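Local coordinates for protein succinylglutamate desuccinylase (Vibrio cholerae, PDB 2G9D) that probably hydrolyses N-succinyl-L-glutamate to succinate and glutamate with one zinc ion per subunit, the last step of arginine degradation by the AST pathway, at residues N55-C60 against R138-N143; D74-D79 against L239-L244; P86-C91 against I245-P250. One frame throughout, in Å; residues are numbered along the deposited sequence.

From the N terminus the chain first lays down strand 55-60, then 74-79 on helix 68-81, then 86-91 leading into strand 90-94, and only afterwards do the three partners follow in the same order. Interaction 1 closes its loop at 138-143, where helix 125-140 ends, interaction 2 at 239-244 on helix 235-246 and interaction 3 at 245-250, where that helix ends. Each pair of contacts therefore crosses, and none nests. Interaction 1 packs a helix end on one face of the sheet; interactions 2 and 3 join helix 235-246 to helix 68-81 and to the approach to strand 90-94. Ile58 and Met56 carry the packing through to the helices of the other face.

Interaction 1: residues N55-C60 against R138-N143; sequences NMVISC and RQFFAN
Asn55 opens the contact from the start of strand 55-60, its side chain set toward the end of helix 125-140. Its CG stands anti to the carbonyl carbon (chi1 -65°), and CB does the touching, 3.6 Å from CE2 of Phe140. Its carbonyl O meets the second ring, near the plane of Phe141 at the edge, 3.6 Å from CE1. One residue of the strand thus reaches two rings, one through a methylene and one through the backbone.

Met56, modelled as selenomethionine, turns its side chain away and contributes the peptide: its O comes within 3.6 Å of Phe140 CZ. Val57 brings the side chain back. Its CG2, anti to the carbonyl carbon, rides over one face of Phe140 as a CH-pi contact, 4.2 Å from the ring centroid and 20° off the normal. The same methyl touches Phe141 CZ obliquely at 4.3 Å, lying over the face of Phe140 only. Phe140 reaches the strand because its CG is anti to the backbone N (chi1 -170°). Phe141, the first residue past the helix, starts off alongside the strand and approaches it with the far end of its ring. No hydrogen bond joins the segments; the join is van der Waals packing of methyl, methylene and peptide oxygens on aromatic rings, largely buried.

Beyond Val57 the strand serves other layers: Ile58 faces Trp76 and Met241 of helices 68-81 and 235-246. Strand 55-60 is flanked by parallel neighbours 90-94 and 149-157, and Arg90 from the first makes a cation-pi contact with the Phe140 ring and a hydrogen bond to Phe140 O. With Tyr211 against Phe141, the end of helix 125-140 is seated on the sheet face opposite those two helices, the layered alpha/beta build of this catalytic domain.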
ATOM      1  N   ASN A  55      -0.250   8.376 -14.405  1.00 53.30           N
ATOM      2  CA  ASN A  55      -1.311   7.387 -14.336  1.00 51.87           C
ATOM      3  C   ASN A  55      -1.032   6.653 -13.058  1.00 49.65           C
ATOM      4  O   ASN A  55      -0.162   5.786 -12.988  1.00 47.53           O
ATOM      5  CB  ASN A  55      -1.242   6.458 -15.534  1.00 55.45           C
ATOM      6  CG  ASN A  55      -1.512   7.188 -16.831  1.00 57.32           C
ATOM      7  OD1 ASN A  55      -2.584   7.770 -17.009  1.00 58.38           O
ATOM      8  ND2 ASN A  55      -0.537   7.177 -17.738  1.00 57.14           N
HETATM    9  N   MSE A  56      -1.780   7.052 -12.042  1.00 48.55           N
HETATM   10  CA  MSE A  56      -1.633   6.526 -10.707  1.00 47.59           C
HETATM   11  C   MSE A  56      -2.733   5.563 -10.342  1.00 44.45           C
HETATM   12  O   MSE A  56      -3.877   5.735 -10.747  1.00 40.51           O
HETATM   13  CB  MSE A  56      -1.624   7.680  -9.697  1.00 50.76           C
HETATM   14  CG  MSE A  56      -0.748   8.856 -10.092  1.00 55.72           C
HETATM   15 SE   MSE A  56      -0.837  10.323  -8.818  1.00 67.98          SE
HETATM   16  CE  MSE A  56      -2.768  10.423  -8.597  1.00 65.61           C
ATOM     17  N   VAL A  57      -2.360   4.546  -9.572  1.00 43.30           N
ATOM     18  CA  VAL A  57      -3.298   3.549  -9.090  1.00 41.56           C
ATOM     19  C   VAL A  57      -3.231   3.579  -7.575  1.00 40.89           C
ATOM     20  O   VAL A  57      -2.318   3.024  -6.978  1.00 42.77           O
ATOM     21  CB  VAL A  57      -2.970   2.120  -9.619  1.00 40.45           C
ATOM     22  CG1 VAL A  57      -3.778   1.089  -8.872  1.00 38.26           C
ATOM     23  CG2 VAL A  57      -3.310   2.037 -11.111  1.00 39.68           C
ATOM     24  N   ILE A  58      -4.180   4.287  -6.973  1.00 39.79           N
ATOM     25  CA  ILE A  58      -4.286   4.408  -5.523  1.00 37.07           C
ATOM     26  C   ILE A  58      -5.262   3.302  -5.162  1.00 36.40           C
ATOM     27  O   ILE A  58      -6.389   3.314  -5.618  1.00 37.47           O
ATOM     28  CB  ILE A  58      -4.887   5.793  -5.104  1.00 36.00           C
ATOM     29  CG1 ILE A  58      -3.897   6.918  -5.408  1.00 33.47           C
ATOM     30  CG2 ILE A  58      -5.197   5.815  -3.615  1.00 32.66           C
ATOM     31  CD1 ILE A  58      -3.730   7.212  -6.856  1.00 34.16           C
ATOM     32  N   SER A  59      -4.834   2.324  -4.377  1.00 36.34           N
ATOM     33  CA  SER A  59      -5.742   1.238  -4.025  1.00 35.83           C
ATOM     34  C   SER A  59      -5.869   1.042  -2.530  1.00 36.82           C
ATOM     35  O   SER A  59      -4.917   1.288  -1.770  1.00 36.49           O
ATOM     36  CB  SER A  59      -5.301  -0.080  -4.684  1.00 34.74           C
ATOM     37  OG  SER A  59      -3.981  -0.441  -4.329  1.00 31.94           O
ATOM     38  N   CYS A  60      -7.060   0.630  -2.107  1.00 36.72           N
ATOM     39  CA  CYS A  60      -7.277   0.376  -0.697  1.00 38.51           C
ATOM     40  C   CYS A  60      -8.135  -0.857  -0.505  1.00 36.66           C
ATOM     41  O   CYS A  60      -8.795  -1.338  -1.434  1.00 31.73           O
ATOM     42  CB  CYS A  60      -7.901   1.589   0.012  1.00 40.02           C
ATOM     43  SG  CYS A  60      -9.627   1.885  -0.365  1.00 46.40           S
ATOM     44  N   ARG A 138      -3.733  -4.193 -16.339  1.00 61.66           N
ATOM     45  CA  ARG A 138      -3.453  -4.387 -17.761  1.00 62.59           C
ATOM     46  C   ARG A 138      -4.262  -3.385 -18.584  1.00 62.10           C
ATOM     47  O   ARG A 138      -3.710  -2.679 -19.426  1.00 61.44           O
ATOM     48  CB  ARG A 138      -3.807  -5.825 -18.160  1.00 64.50           C
ATOM     49  CG  ARG A 138      -3.311  -6.279 -19.529  1.00 65.81           C
ATOM     50  CD  ARG A 138      -4.332  -5.988 -20.636  1.00 69.10           C
ATOM     51  NE  ARG A 138      -5.601  -6.699 -20.447  1.00 69.83           N
ATOM     52  CZ  ARG A 138      -6.598  -6.713 -21.333  1.00 69.14           C
ATOM     53  NH1 ARG A 138      -7.715  -7.384 -21.070  1.00 68.70           N
ATOM     54  NH2 ARG A 138      -6.475  -6.064 -22.485  1.00 67.61           N
ATOM     55  N   GLN A 139      -5.567  -3.318 -18.321  1.00 60.85           N
ATOM     56  CA  GLN A 139      -6.459  -2.403 -19.031  1.00 60.62           C
ATOM     57  C   GLN A 139      -6.102  -0.943 -18.780  1.00 60.05           C
ATOM     58  O   GLN A 139      -6.216  -0.106 -19.670  1.00 60.77           O
ATOM     59  CB  GLN A 139      -7.909  -2.617 -18.595  1.00 62.19           C
ATOM     60  CG  GLN A 139      -8.665  -3.757 -19.278  1.00 66.17           C
ATOM     61  CD  GLN A 139      -9.294  -3.350 -20.619  1.00 68.89           C
ATOM     62  OE1 GLN A 139      -9.896  -2.273 -20.740  1.00 69.56           O
ATOM     63  NE2 GLN A 139      -9.169  -4.221 -21.626  1.00 68.23           N
ATOM     64  N   PHE A 140      -5.674  -0.641 -17.561  1.00 59.30           N
ATOM     65  CA  PHE A 140      -5.335   0.725 -17.185  1.00 57.69           C
ATOM     66  C   PHE A 140      -4.055   1.223 -17.828  1.00 57.15           C
ATOM     67  O   PHE A 140      -4.071   2.214 -18.536  1.00 57.37           O
ATOM     68  CB  PHE A 140      -5.211   0.820 -15.667  1.00 56.22           C
ATOM     69  CG  PHE A 140      -5.092   2.221 -15.148  1.00 54.94           C
ATOM     70  CD1 PHE A 140      -6.224   2.936 -14.781  1.00 54.52           C
ATOM     71  CD2 PHE A 140      -3.846   2.818 -14.992  1.00 54.38           C
ATOM     72  CE1 PHE A 140      -6.118   4.223 -14.263  1.00 52.89           C
ATOM     73  CE2 PHE A 140      -3.734   4.098 -14.479  1.00 53.05           C
ATOM     74  CZ  PHE A 140      -4.875   4.801 -14.111  1.00 52.37           C
ATOM     75  N   PHE A 141      -2.944   0.537 -17.581  1.00 57.63           N
ATOM     76  CA  PHE A 141      -1.666   0.961 -18.147  1.00 59.67           C
ATOM     77  C   PHE A 141      -1.578   0.765 -19.644  1.00 59.97           C
ATOM     78  O   PHE A 141      -0.520   0.432 -20.166  1.00 60.40           O
ATOM     79  CB  PHE A 141      -0.492   0.225 -17.475  1.00 60.37           C
ATOM     80  CG  PHE A 141      -0.193   0.705 -16.080  1.00 60.32           C
ATOM     81  CD1 PHE A 141      -0.079   2.059 -15.807  1.00 60.61           C
ATOM     82  CD2 PHE A 141      -0.051  -0.199 -15.038  1.00 61.23           C
ATOM     83  CE1 PHE A 141       0.164   2.505 -14.512  1.00 62.44           C
ATOM     84  CE2 PHE A 141       0.195   0.234 -13.735  1.00 61.85           C
ATOM     85  CZ  PHE A 141       0.301   1.586 -13.471  1.00 61.81           C
ATOM     86  N   ALA A 142      -2.684   0.992 -20.336  1.00 61.63           N
ATOM     87  CA  ALA A 142      -2.707   0.817 -21.780  1.00 63.74           C
ATOM     88  C   ALA A 142      -2.255   2.055 -22.555  1.00 65.06           C
ATOM     89  O   ALA A 142      -2.783   3.166 -22.372  1.00 63.08           O
ATOM     90  CB  ALA A 142      -4.101   0.405 -22.227  1.00 65.70           C
ATOM     91  N   ASN A 143      -1.276   1.832 -23.432  1.00 65.97           N
ATOM     92  CA  ASN A 143      -0.711   2.881 -24.270  1.00 66.30           C
ATOM     93  C   ASN A 143      -0.018   3.950 -23.446  1.00 65.93           C
ATOM     94  O   ASN A 143       0.363   4.998 -23.966  1.00 67.01           O
ATOM     95  CB  ASN A 143      -1.806   3.516 -25.133  1.00 67.02           C
ATOM     96  CG  ASN A 143      -2.196   2.643 -26.304  1.00 66.24           C
ATOM     97  OD1 ASN A 143      -3.310   2.126 -26.368  1.00 65.99           O
ATOM     98  ND2 ASN A 143      -1.267   2.465 -27.236  1.00 64.85           N
TER

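Interaction 2: residues D74-D79 against L239-L244; sequences DKWIDD and LAMRDL
Trp76 and Arg242 meet almost perpendicularly: the planes of the indole and the guanidinium are 89° apart. The indole presents its edge, with CD1 set over one face of the guanidinium and 3.3 Å from NH2, which lies near the plane of the indole. This differs from the usual cation-pi stack, in which the charge sits over the ring. The Arg242 chain runs extended from CG to NE, which carries its planar end across the gap between helices 68-81 and 235-246. Their segment axes come no nearer than 11.4 Å and cross at -43°.

The broad face of the indole is used by Met241, a selenomethionine here. Its chain crosses the indole at about a right angle, and CG, anti to the backbone N, lies over the six-membered ring as a CH-pi contact, 3.5 Å from the centroid. Bends at chi2 and chi3 then carry SE and CE onward, SE lying obliquely 5.0 Å from the same centroid as a Met-aromatic contact.

Asp79, one turn on from Trp76, supplies the charge. Its OD2 accepts from Arg242 NH2 at 3.2 Å with an N-H...O angle of 145°, a bent hydrogen bond within a salt bridge; OD2 is met nearly along its C-O axis and lies somewhat out of the guanidinium plane. The aliphatic part of Lys75 flanks the guanidinium at its edge, CD being 4.0 Å from NH2.

The other nitrogens have partners close by: Arg242 NE is paired with Asp238, NH1 with Gln85, and Asp238 also accepts from Trp76 NE1. Two carboxylates thus share one guanidinium, which should hold its rotation and probably keeps both acids ionised, while Lys75 NZ, 5.8 Å from NH2, adds a like charge that they would help to offset.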
ATOM      1  N   ASP A  74     -12.312   7.533   0.457  1.00 58.04           N
ATOM      2  CA  ASP A  74     -13.728   7.811   0.338  1.00 57.33           C
ATOM      3  C   ASP A  74     -14.002   9.303   0.250  1.00 56.79           C
ATOM      4  O   ASP A  74     -14.864   9.732  -0.515  1.00 57.12           O
ATOM      5  CB  ASP A  74     -14.473   7.206   1.519  1.00 58.32           C
ATOM      6  CG  ASP A  74     -15.971   7.314   1.375  1.00 60.17           C
ATOM      7  OD1 ASP A  74     -16.468   7.135   0.235  1.00 59.75           O
ATOM      8  OD2 ASP A  74     -16.646   7.561   2.405  1.00 60.65           O
ATOM      9  N   LYS A  75     -13.257  10.096   1.016  1.00 56.62           N
ATOM     10  CA  LYS A  75     -13.446  11.544   1.013  1.00 57.74           C
ATOM     11  C   LYS A  75     -12.859  12.246  -0.226  1.00 57.62           C
ATOM     12  O   LYS A  75     -13.452  13.190  -0.753  1.00 57.71           O
ATOM     13  CB  LYS A  75     -12.848  12.141   2.289  1.00 58.06           C
ATOM     14  CG  LYS A  75     -13.304  13.568   2.600  1.00 57.71           C
ATOM     15  CD  LYS A  75     -12.593  14.102   3.846  1.00 57.28           C
ATOM     16  CE  LYS A  75     -12.889  13.265   5.093  1.00 55.89           C
ATOM     17  NZ  LYS A  75     -12.130  13.755   6.276  1.00 55.35           N
ATOM     18  N   TRP A  76     -11.695  11.788  -0.680  1.00 57.01           N
ATOM     19  CA  TRP A  76     -11.057  12.368  -1.856  1.00 56.51           C
ATOM     20  C   TRP A  76     -12.017  12.353  -3.031  1.00 58.15           C
ATOM     21  O   TRP A  76     -12.092  13.305  -3.810  1.00 57.81           O
ATOM     22  CB  TRP A  76      -9.820  11.573  -2.249  1.00 54.67           C
ATOM     23  CG  TRP A  76      -8.807  11.475  -1.180  1.00 53.04           C
ATOM     24  CD1 TRP A  76      -8.592  12.367  -0.173  1.00 51.74           C
ATOM     25  CD2 TRP A  76      -7.808  10.457  -1.044  1.00 51.33           C
ATOM     26  NE1 TRP A  76      -7.521  11.969   0.586  1.00 52.28           N
ATOM     27  CE2 TRP A  76      -7.025  10.795   0.078  1.00 51.28           C
ATOM     28  CE3 TRP A  76      -7.506   9.285  -1.758  1.00 49.15           C
ATOM     29  CZ2 TRP A  76      -5.949  10.014   0.499  1.00 50.18           C
ATOM     30  CZ3 TRP A  76      -6.441   8.508  -1.343  1.00 48.80           C
ATOM     31  CH2 TRP A  76      -5.676   8.872  -0.217  1.00 50.99           C
ATOM     32  N   ILE A  77     -12.725  11.238  -3.168  1.00 60.11           N
ATOM     33  CA  ILE A  77     -13.696  11.069  -4.229  1.00 60.37           C
ATOM     34  C   ILE A  77     -14.732  12.150  -4.068  1.00 60.61           C
ATOM     35  O   ILE A  77     -14.935  12.952  -4.975  1.00 61.83           O
ATOM     36  CB  ILE A  77     -14.393   9.706  -4.130  1.00 61.08           C
ATOM     37  CG1 ILE A  77     -13.390   8.597  -4.454  1.00 63.27           C
ATOM     38  CG2 ILE A  77     -15.574   9.649  -5.089  1.00 61.04           C
ATOM     39  CD1 ILE A  77     -12.711   8.781  -5.803  1.00 64.84           C
ATOM     40  N   ASP A  78     -15.380  12.170  -2.906  1.00 59.58           N
ATOM     41  CA  ASP A  78     -16.409  13.161  -2.630  1.00 58.90           C
ATOM     42  C   ASP A  78     -16.009  14.519  -3.182  1.00 59.29           C
ATOM     43  O   ASP A  78     -16.748  15.121  -3.962  1.00 58.96           O
ATOM     44  CB  ASP A  78     -16.656  13.299  -1.122  1.00 59.46           C
ATOM     45  CG  ASP A  78     -17.457  12.147  -0.540  1.00 59.39           C
ATOM     46  OD1 ASP A  78     -18.519  11.797  -1.098  1.00 59.47           O
ATOM     47  OD2 ASP A  78     -17.031  11.598   0.498  1.00 58.63           O
ATOM     48  N   ASP A  79     -14.823  14.983  -2.792  1.00 59.00           N
ATOM     49  CA  ASP A  79     -14.331  16.292  -3.208  1.00 58.24           C
ATOM     50  C   ASP A  79     -13.910  16.436  -4.659  1.00 58.23           C
ATOM     51  O   ASP A  79     -13.644  17.543  -5.119  1.00 58.80           O
ATOM     52  CB  ASP A  79     -13.200  16.723  -2.286  1.00 57.02           C
ATOM     53  CG  ASP A  79     -13.601  16.642  -0.842  1.00 58.80           C
ATOM     54  OD1 ASP A  79     -14.769  16.995  -0.563  1.00 58.74           O
ATOM     55  OD2 ASP A  79     -12.775  16.227  -0.001  1.00 58.39           O
ATOM     56  N   LEU A 239      -3.135  15.303   2.949  1.00 38.36           N
ATOM     57  CA  LEU A 239      -2.843  16.507   2.188  1.00 39.29           C
ATOM     58  C   LEU A 239      -1.935  16.115   1.029  1.00 38.79           C
ATOM     59  O   LEU A 239      -2.159  16.492  -0.115  1.00 36.94           O
ATOM     60  CB  LEU A 239      -2.149  17.556   3.070  1.00 39.52           C
ATOM     61  CG  LEU A 239      -2.985  18.770   3.504  1.00 40.70           C
ATOM     62  CD1 LEU A 239      -4.223  18.312   4.247  1.00 41.00           C
ATOM     63  CD2 LEU A 239      -2.152  19.681   4.394  1.00 41.68           C
ATOM     64  N   ALA A 240      -0.919  15.322   1.334  1.00 40.41           N
ATOM     65  CA  ALA A 240       0.033  14.891   0.323  1.00 41.36           C
ATOM     66  C   ALA A 240      -0.636  14.297  -0.901  1.00 40.90           C
ATOM     67  O   ALA A 240      -0.339  14.712  -2.019  1.00 40.35           O
ATOM     68  CB  ALA A 240       1.012  13.884   0.920  1.00 42.56           C
HETATM   69  N   MSE A 241      -1.518  13.322  -0.690  1.00 40.21           N
HETATM   70  CA  MSE A 241      -2.212  12.660  -1.784  1.00 40.59           C
HETATM   71  C   MSE A 241      -2.923  13.671  -2.649  1.00 39.10           C
HETATM   72  O   MSE A 241      -2.800  13.658  -3.875  1.00 36.18           O
HETATM   73  CB  MSE A 241      -3.232  11.666  -1.242  1.00 47.71           C
HETATM   74  CG  MSE A 241      -3.902  10.823  -2.320  1.00 57.48           C
HETATM   75 SE   MSE A 241      -2.562   9.841  -3.382  1.00 75.15          SE
HETATM   76  CE  MSE A 241      -1.988   8.571  -2.004  1.00 68.53           C
ATOM     77  N   ARG A 242      -3.672  14.551  -1.992  1.00 38.00           N
ATOM     78  CA  ARG A 242      -4.422  15.589  -2.679  1.00 35.85           C
ATOM     79  C   ARG A 242      -3.514  16.392  -3.568  1.00 36.15           C
ATOM     80  O   ARG A 242      -3.875  16.714  -4.687  1.00 37.49           O
ATOM     81  CB  ARG A 242      -5.113  16.494  -1.669  1.00 36.08           C
ATOM     82  CG  ARG A 242      -6.220  15.787  -0.942  1.00 36.78           C
ATOM     83  CD  ARG A 242      -6.625  16.485   0.329  1.00 35.37           C
ATOM     84  NE  ARG A 242      -7.764  15.801   0.949  1.00 38.22           N
ATOM     85  CZ  ARG A 242      -8.991  15.717   0.420  1.00 39.28           C
ATOM     86  NH1 ARG A 242      -9.273  16.272  -0.754  1.00 38.09           N
ATOM     87  NH2 ARG A 242      -9.951  15.071   1.066  1.00 40.34           N
ATOM     88  N   ASP A 243      -2.322  16.709  -3.083  1.00 36.99           N
ATOM     89  CA  ASP A 243      -1.388  17.471  -3.897  1.00 37.48           C
ATOM     90  C   ASP A 243      -0.921  16.570  -5.053  1.00 38.53           C
ATOM     91  O   ASP A 243      -0.708  17.029  -6.180  1.00 37.00           O
ATOM     92  CB  ASP A 243      -0.202  17.935  -3.042  1.00 38.08           C
ATOM     93  CG  ASP A 243      -0.637  18.693  -1.786  1.00 38.07           C
ATOM     94  OD1 ASP A 243      -1.241  19.778  -1.897  1.00 37.74           O
ATOM     95  OD2 ASP A 243      -0.380  18.200  -0.672  1.00 39.87           O
ATOM     96  N   LEU A 244      -0.815  15.274  -4.772  1.00 39.59           N
ATOM     97  CA  LEU A 244      -0.378  14.300  -5.765  1.00 40.02           C
ATOM     98  C   LEU A 244      -1.326  14.166  -6.943  1.00 42.14           C
ATOM     99  O   LEU A 244      -0.876  14.013  -8.082  1.00 41.58           O
ATOM    100  CB  LEU A 244      -0.190  12.921  -5.132  1.00 37.55           C
ATOM    101  CG  LEU A 244       0.493  11.911  -6.069  1.00 37.02           C
ATOM    102  CD1 LEU A 244       1.923  12.375  -6.414  1.00 31.31           C
ATOM    103  CD2 LEU A 244       0.505  10.529  -5.413  1.00 36.47           C
TER

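Interaction 3: residues P86-C91 against I245-P250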
ATOM      1  N   PRO A  86      -9.569  19.511  -6.953  1.00 43.54           N
ATOM      2  CA  PRO A  86      -9.220  19.482  -8.383  1.00 42.44           C
ATOM      3  C   PRO A  86      -8.466  18.217  -8.824  1.00 42.69           C
ATOM      4  O   PRO A  86      -7.868  17.528  -7.996  1.00 43.23           O
ATOM      5  CB  PRO A  86      -8.374  20.740  -8.553  1.00 42.43           C
ATOM      6  CG  PRO A  86      -7.753  20.931  -7.188  1.00 43.58           C
ATOM      7  CD  PRO A  86      -8.892  20.619  -6.252  1.00 42.95           C
ATOM      8  N   VAL A  87      -8.486  17.918 -10.126  1.00 43.74           N
ATOM      9  CA  VAL A  87      -7.798  16.729 -10.665  1.00 43.72           C
ATOM     10  C   VAL A  87      -6.709  17.133 -11.627  1.00 44.75           C
ATOM     11  O   VAL A  87      -6.689  18.266 -12.082  1.00 45.93           O
ATOM     12  CB  VAL A  87      -8.743  15.800 -11.454  1.00 42.36           C
ATOM     13  CG1 VAL A  87      -7.975  14.572 -11.924  1.00 41.17           C
ATOM     14  CG2 VAL A  87      -9.929  15.397 -10.596  1.00 42.52           C
ATOM     15  N   ALA A  88      -5.817  16.205 -11.958  1.00 46.12           N
ATOM     16  CA  ALA A  88      -4.720  16.509 -12.874  1.00 47.90           C
ATOM     17  C   ALA A  88      -3.921  15.263 -13.190  1.00 50.22           C
ATOM     18  O   ALA A  88      -2.792  15.340 -13.684  1.00 49.99           O
ATOM     19  CB  ALA A  88      -3.802  17.549 -12.261  1.00 45.78           C
ATOM     20  N   GLU A  89      -4.504  14.108 -12.905  1.00 52.38           N
ATOM     21  CA  GLU A  89      -3.799  12.869 -13.145  1.00 54.82           C
ATOM     22  C   GLU A  89      -4.729  11.693 -13.271  1.00 55.99           C
ATOM     23  O   GLU A  89      -5.487  11.385 -12.343  1.00 56.43           O
ATOM     24  CB  GLU A  89      -2.806  12.587 -12.010  1.00 56.80           C
ATOM     25  CG  GLU A  89      -1.425  13.193 -12.208  1.00 58.86           C
ATOM     26  CD  GLU A  89      -1.234  14.480 -11.444  1.00 59.34           C
ATOM     27  OE1 GLU A  89      -0.155  15.093 -11.592  1.00 59.33           O
ATOM     28  OE2 GLU A  89      -2.159  14.867 -10.695  1.00 59.32           O
ATOM     29  N   ARG A  90      -4.651  11.023 -14.417  1.00 55.60           N
ATOM     30  CA  ARG A  90      -5.470   9.846 -14.675  1.00 54.72           C
ATOM     31  C   ARG A  90      -5.229   8.808 -13.555  1.00 54.58           C
ATOM     32  O   ARG A  90      -4.178   8.161 -13.509  1.00 55.05           O
ATOM     33  CB  ARG A  90      -5.095   9.262 -16.039  1.00 52.04           C
ATOM     34  CG  ARG A  90      -6.084   8.272 -16.549  1.00 51.07           C
ATOM     35  CD  ARG A  90      -5.407   7.143 -17.278  1.00 49.11           C
ATOM     36  NE  ARG A  90      -6.315   6.009 -17.343  1.00 52.09           N
ATOM     37  CZ  ARG A  90      -6.064   4.885 -17.995  1.00 54.11           C
ATOM     38  NH1 ARG A  90      -4.919   4.739 -18.644  1.00 57.34           N
ATOM     39  NH2 ARG A  90      -6.964   3.908 -18.005  1.00 55.85           N
ATOM     40  N   CYS A  91      -6.191   8.656 -12.653  1.00 54.11           N
ATOM     41  CA  CYS A  91      -6.029   7.703 -11.559  1.00 54.55           C
ATOM     42  C   CYS A  91      -7.222   6.772 -11.308  1.00 53.72           C
ATOM     43  O   CYS A  91      -8.389   7.179 -11.335  1.00 51.77           O
ATOM     44  CB  CYS A  91      -5.666   8.447 -10.268  1.00 55.83           C
ATOM     45  SG  CYS A  91      -6.928   9.607  -9.705  1.00 55.01           S
ATOM     46  N   ILE A 245      -2.636  14.205  -6.688  1.00 44.55           N
ATOM     47  CA  ILE A 245      -3.573  14.084  -7.802  1.00 46.76           C
ATOM     48  C   ILE A 245      -3.880  15.452  -8.435  1.00 48.16           C
ATOM     49  O   ILE A 245      -4.185  15.532  -9.629  1.00 46.83           O
ATOM     50  CB  ILE A 245      -4.905  13.342  -7.400  1.00 46.46           C
ATOM     51  CG1 ILE A 245      -5.834  14.247  -6.620  1.00 46.38           C
ATOM     52  CG2 ILE A 245      -4.602  12.125  -6.547  1.00 46.34           C
ATOM     53  CD1 ILE A 245      -7.104  13.532  -6.210  1.00 47.73           C
ATOM     54  N   SER A 246      -3.755  16.520  -7.641  1.00 48.97           N
ATOM     55  CA  SER A 246      -3.995  17.890  -8.108  1.00 49.67           C
ATOM     56  C   SER A 246      -2.773  18.424  -8.853  1.00 49.99           C
ATOM     57  O   SER A 246      -2.852  19.449  -9.526  1.00 48.44           O
ATOM     58  CB  SER A 246      -4.288  18.817  -6.930  1.00 50.24           C
ATOM     59  OG  SER A 246      -3.090  19.076  -6.214  1.00 51.84           O
ATOM     60  N   ARG A 247      -1.646  17.730  -8.708  1.00 52.52           N
ATOM     61  CA  ARG A 247      -0.396  18.088  -9.376  1.00 55.33           C
ATOM     62  C   ARG A 247       0.068  19.504  -9.063  1.00 58.16           C
ATOM     63  O   ARG A 247       0.938  20.045  -9.750  1.00 58.00           O
ATOM     64  CB  ARG A 247      -0.565  17.931 -10.886  1.00 55.17           C
ATOM     65  CG  ARG A 247       0.683  18.170 -11.725  1.00 55.47           C
ATOM     66  CD  ARG A 247       0.278  18.706 -13.097  1.00 57.12           C
ATOM     67  NE  ARG A 247       0.730  17.919 -14.245  1.00 56.58           N
ATOM     68  CZ  ARG A 247       1.988  17.853 -14.669  1.00 57.41           C
ATOM     69  NH1 ARG A 247       2.290  17.120 -15.734  1.00 57.08           N
ATOM     70  NH2 ARG A 247       2.948  18.507 -14.026  1.00 57.36           N
ATOM     71  N   HIS A 248      -0.509  20.125  -8.043  1.00 60.26           N
ATOM     72  CA  HIS A 248      -0.069  21.464  -7.742  1.00 62.41           C
ATOM     73  C   HIS A 248       0.452  21.683  -6.341  1.00 64.81           C
ATOM     74  O   HIS A 248       0.475  20.773  -5.501  1.00 63.48           O
ATOM     75  CB  HIS A 248      -1.157  22.496  -8.060  1.00 64.04           C
ATOM     76  CG  HIS A 248      -2.320  22.486  -7.111  1.00 66.30           C
ATOM     77  ND1 HIS A 248      -2.184  22.292  -5.749  1.00 66.16           N
ATOM     78  CD2 HIS A 248      -3.637  22.721  -7.326  1.00 65.77           C
ATOM     79  CE1 HIS A 248      -3.366  22.409  -5.171  1.00 65.03           C
ATOM     80  NE2 HIS A 248      -4.263  22.670  -6.105  1.00 65.00           N
ATOM     81  N   LYS A 249       0.881  22.930  -6.146  1.00 68.10           N
ATOM     82  CA  LYS A 249       1.474  23.455  -4.929  1.00 70.97           C
ATOM     83  C   LYS A 249       1.586  22.572  -3.707  1.00 71.42           C
ATOM     84  O   LYS A 249       0.591  22.293  -3.027  1.00 72.72           O
ATOM     85  CB  LYS A 249       0.789  24.776  -4.518  1.00 72.46           C
ATOM     86  CG  LYS A 249       1.455  25.492  -3.301  1.00 75.31           C
ATOM     87  CD  LYS A 249       2.932  25.845  -3.590  1.00 78.16           C
ATOM     88  CE  LYS A 249       3.596  26.694  -2.498  1.00 79.23           C
ATOM     89  NZ  LYS A 249       4.980  27.109  -2.904  1.00 79.42           N
ATOM     90  N   PRO A 250       2.804  22.097  -3.432  1.00 70.91           N
ATOM     91  CA  PRO A 250       3.047  21.254  -2.258  1.00 71.30           C
ATOM     92  C   PRO A 250       3.129  22.322  -1.157  1.00 71.32           C
ATOM     93  O   PRO A 250       4.198  22.898  -0.918  1.00 71.65           O
ATOM     94  CB  PRO A 250       4.391  20.610  -2.577  1.00 71.29           C
ATOM     95  CG  PRO A 250       5.079  21.671  -3.404  1.00 72.25           C
ATOM     96  CD  PRO A 250       3.977  22.140  -4.321  1.00 70.73           C
TER
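Here the C-terminal end of helix 235-246 packs against the loop that runs into strand 90-94 of the alpha/beta catalytic domain. Arg247, the first residue past the helix, has a positive phi (57°), so the chain turns off just where the loop arrives.

The packing contacts come first. Ala88 CB lies 3.5 Å from Arg247 CB, an apolar touch, and Pro86 sets its CG beside Ser246 CB and 4.0 Å from His248 NE2, the side chains of Pro86 and His248 crossing at about a right angle. Ile245 touches the Pro86 carbonyl through CG1, at 4.1 Å from O, and its side chain also meets Met56 and Ile80.

The charged pairing is weak. Glu89 bends at chi2 and lies across the Arg247 chain; OE1 is 4.0 Å from NE, well out of the guanidinium plane, with no N-H aimed at it. The same oxygen has a further long ion pair with Lys54.

Among backbone atoms, Ala88 N comes within 2.9 Å of Ile245 O, but the angle is too poor for a hydrogen bond. Ser246 OG turns back to hydrogen-bond the carbonyls of Arg242 and Asp243, and it sits 3.4 Å above the plane of the His248 ring, over its centre.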